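Local coordinates for Cfl (Pectobacterium brasiliense, PDB 7A9J), which probably activates carboxylic acids with ATP, as enzymes of the AMP-binding ligase family do, and binds an oxo-indene carboxylic acid related to coronafacic acid, at residues D449-V454 / L470-K475. The protein carries 1 engineered substitution. Sequence-based numbering, arbitrary orientation.
Sequences DIAASV and LIQPQK
Gln-472 pairs with two residues of the edge strand, Ala-451 and Ala-452, and so forms a classic beta bulge near the open end of the antiparallel hairpin 450-460/464-473. Two amides converge on Gln-472 O: Ala-451 N at 2.6 Å, almost in line with the carbonyl, and Ala-452 N at 3.2 Å, in the carbonyl plane on a lone pair. The extra residue turns the methyl of Ala-451 toward the other strand, where two glutamines close on it. The extended chain of Gln-472 brings NE2 to 3.8 Å from Ala-451 CB, while its OE1 is bound by Ile-507 N. Gln-474 bends back at chi2 (50°), which lays its amide beside the methyl, with OE1 3.3 Å from Ala-451 CB; the same oxygen accepts the N-H of Lys-475 on an in-plane lone pair. Beyond the bulge, Ser-453 has OG anti to its own nitrogen (chi1 170°) and reaches over to Leu-470 O at 3.0 Å, so this carbonyl takes both the hydroxyl and Val-454 N. On the same face Ile-471 CD1 packs against that hydroxyl and Ile-471 CG2 meets Ile-450 CG1 at 4.1 Å; both isoleucines touch Leu-444 of helix 437-445. At the hairpin's open end Lys-475 curls at chi3 and chi4 to bring NZ 3.5 Å from Asp-449 OD1, a long salt bridge, and Gln-474 N donates to Asp-449 O. The C-terminal domain thus joins these edge and inner strands chiefly through backbone bonds, two carbonyls each serving two donors, while the long ion pair, whose lysine also bonds weakly to Ala-448 O, is probably screened by solvent.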
ATOM      1  N   ASP A 449      13.862  27.959   8.819  1.00 79.02           N
ATOM      2  CA  ASP A 449      14.953  27.463   9.644  1.00 85.05           C
ATOM      3  C   ASP A 449      14.682  26.094  10.266  1.00 82.42           C
ATOM      4  O   ASP A 449      15.577  25.547  10.920  1.00 78.63           O
ATOM      5  CB  ASP A 449      15.271  28.480  10.746  1.00 92.49           C
ATOM      6  CG  ASP A 449      15.665  29.840  10.188  1.00101.16           C
ATOM      7  OD1 ASP A 449      16.394  29.874   9.173  1.00 98.44           O
ATOM      8  OD2 ASP A 449      15.236  30.869  10.756  1.00101.02           O
ATOM      9  N   ILE A 450      13.496  25.514  10.075  1.00 77.38           N
ATOM     10  CA  ILE A 450      13.139  24.240  10.704  1.00 69.88           C
ATOM     11  C   ILE A 450      13.127  23.160   9.636  1.00 69.26           C
ATOM     12  O   ILE A 450      12.280  23.174   8.738  1.00 66.32           O
ATOM     13  CB  ILE A 450      11.789  24.306  11.423  1.00 59.53           C
ATOM     14  CG1 ILE A 450      11.871  25.286  12.596  1.00 64.04           C
ATOM     15  CG2 ILE A 450      11.396  22.929  11.911  1.00 56.48           C
ATOM     16  CD1 ILE A 450      10.594  25.426  13.360  1.00 63.53           C
ATOM     17  N   ALA A 451      14.046  22.205   9.749  1.00 68.84           N
ATOM     18  CA  ALA A 451      14.091  21.105   8.790  1.00 72.78           C
ATOM     19  C   ALA A 451      13.045  20.047   9.103  1.00 68.29           C
ATOM     20  O   ALA A 451      12.436  19.479   8.196  1.00 65.74           O
ATOM     21  CB  ALA A 451      15.480  20.470   8.788  1.00 69.62           C
ATOM     22  N   ALA A 452      12.852  19.740  10.377  1.00 58.43           N
ATOM     23  CA  ALA A 452      11.958  18.665  10.753  1.00 55.89           C
ATOM     24  C   ALA A 452      11.576  18.894  12.199  1.00 60.18           C
ATOM     25  O   ALA A 452      12.214  19.668  12.918  1.00 50.68           O
ATOM     26  CB  ALA A 452      12.598  17.289  10.577  1.00 53.00           C
ATOM     27  N   SER A 453      10.522  18.217  12.613  1.00 48.90           N
ATOM     28  CA  SER A 453      10.019  18.438  13.954  1.00 46.73           C
ATOM     29  C   SER A 453       9.127  17.269  14.322  1.00 47.22           C
ATOM     30  O   SER A 453       8.479  16.679  13.453  1.00 45.98           O
ATOM     31  CB  SER A 453       9.249  19.761  14.031  1.00 46.15           C
ATOM     32  OG  SER A 453       8.593  19.833  15.278  1.00 64.19           O
ATOM     33  N   VAL A 454       9.116  16.914  15.605  1.00 43.04           N
ATOM     34  CA  VAL A 454       8.166  15.950  16.144  1.00 36.14           C
ATOM     35  C   VAL A 454       7.619  16.547  17.447  1.00 41.06           C
ATOM     36  O   VAL A 454       8.399  17.037  18.280  1.00 38.47           O
ATOM     37  CB  VAL A 454       8.812  14.578  16.429  1.00 34.95           C
ATOM     38  CG1 VAL A 454       7.804  13.641  17.062  1.00 39.13           C
ATOM     39  CG2 VAL A 454       9.338  13.916  15.142  1.00 44.16           C
ATOM     40  N   LEU A 470      10.278  18.598  19.492  1.00 39.45           N
ATOM     41  CA  LEU A 470      11.610  18.309  18.987  1.00 42.94           C
ATOM     42  C   LEU A 470      11.808  19.057  17.676  1.00 49.16           C
ATOM     43  O   LEU A 470      11.011  18.908  16.746  1.00 48.96           O
ATOM     44  CB  LEU A 470      11.756  16.795  18.832  1.00 48.71           C
ATOM     45  CG  LEU A 470      13.087  16.058  18.806  1.00 55.30           C
ATOM     46  CD1 LEU A 470      13.984  16.594  19.897  1.00 58.18           C
ATOM     47  CD2 LEU A 470      12.789  14.574  19.056  1.00 45.41           C
ATOM     48  N   ILE A 471      12.840  19.893  17.609  1.00 49.21           N
ATOM     49  CA  ILE A 471      13.076  20.795  16.478  1.00 55.60           C
ATOM     50  C   ILE A 471      14.411  20.433  15.839  1.00 63.96           C
ATOM     51  O   ILE A 471      15.453  20.482  16.507  1.00 54.10           O
ATOM     52  CB  ILE A 471      13.111  22.269  16.917  1.00 54.06           C
ATOM     53  CG1 ILE A 471      11.822  22.680  17.633  1.00 58.35           C
ATOM     54  CG2 ILE A 471      13.419  23.186  15.713  1.00 63.43           C
ATOM     55  CD1 ILE A 471      10.629  22.738  16.742  1.00 46.38           C
ATOM     56  N   GLN A 472      14.397  20.136  14.538  1.00 56.13           N
ATOM     57  CA  GLN A 472      15.638  19.875  13.810  1.00 61.20           C
ATOM     58  C   GLN A 472      15.940  21.063  12.919  1.00 66.43           C
ATOM     59  O   GLN A 472      15.235  21.270  11.918  1.00 64.32           O
ATOM     60  CB  GLN A 472      15.544  18.594  12.980  1.00 55.56           C
ATOM     61  CG  GLN A 472      16.759  18.334  12.089  1.00 69.51           C
ATOM     62  CD  GLN A 472      16.627  17.035  11.310  1.00 66.32           C
ATOM     63  OE1 GLN A 472      16.373  15.963  11.884  1.00 70.88           O
ATOM     64  NE2 GLN A 472      16.786  17.125   9.996  1.00 78.86           N
ATOM     65  N   PRO A 473      16.945  21.878  13.252  1.00 67.80           N
ATOM     66  CA  PRO A 473      17.224  23.073  12.453  1.00 60.57           C
ATOM     67  C   PRO A 473      17.643  22.722  11.035  1.00 77.18           C
ATOM     68  O   PRO A 473      18.305  21.709  10.784  1.00 72.79           O
ATOM     69  CB  PRO A 473      18.360  23.757  13.226  1.00 74.07           C
ATOM     70  CG  PRO A 473      18.179  23.272  14.630  1.00 65.38           C
ATOM     71  CD  PRO A 473      17.765  21.840  14.473  1.00 72.87           C
ATOM     72  N   GLN A 474      17.223  23.579  10.106  1.00 80.96           N
ATOM     73  CA  GLN A 474      17.486  23.438   8.681  1.00 90.20           C
ATOM     74  C   GLN A 474      18.934  23.793   8.371  1.00 94.05           C
ATOM     75  O   GLN A 474      19.673  24.318   9.215  1.00 99.38           O
ATOM     76  CB  GLN A 474      16.530  24.332   7.874  1.00 87.99           C
ATOM     77  CG  GLN A 474      16.407  24.050   6.360  1.00 94.46           C
ATOM     78  CD  GLN A 474      16.149  22.585   6.025  1.00 97.58           C
ATOM     79  OE1 GLN A 474      17.047  21.742   6.139  1.00 92.45           O
ATOM     80  NE2 GLN A 474      14.921  22.276   5.599  1.00 84.21           N
ATOM     81  N   LYS A 475      19.329  23.475   7.144  1.00109.64           N
ATOM     82  CA  LYS A 475      20.542  23.970   6.486  1.00112.46           C
ATOM     83  C   LYS A 475      21.743  23.750   7.409  1.00117.94           C
ATOM     84  O   LYS A 475      21.804  22.771   8.163  1.00113.36           O
ATOM     85  CB  LYS A 475      20.328  25.426   6.055  1.00106.29           C
ATOM     86  CG  LYS A 475      19.220  25.669   5.018  1.00 98.55           C
ATOM     87  CD  LYS A 475      18.924  27.164   4.833  1.00 96.88           C
ATOM     88  CE  LYS A 475      18.943  27.915   6.168  1.00 97.80           C
ATOM     89  NZ  LYS A 475      17.911  27.456   7.132  1.00 90.35           N
TER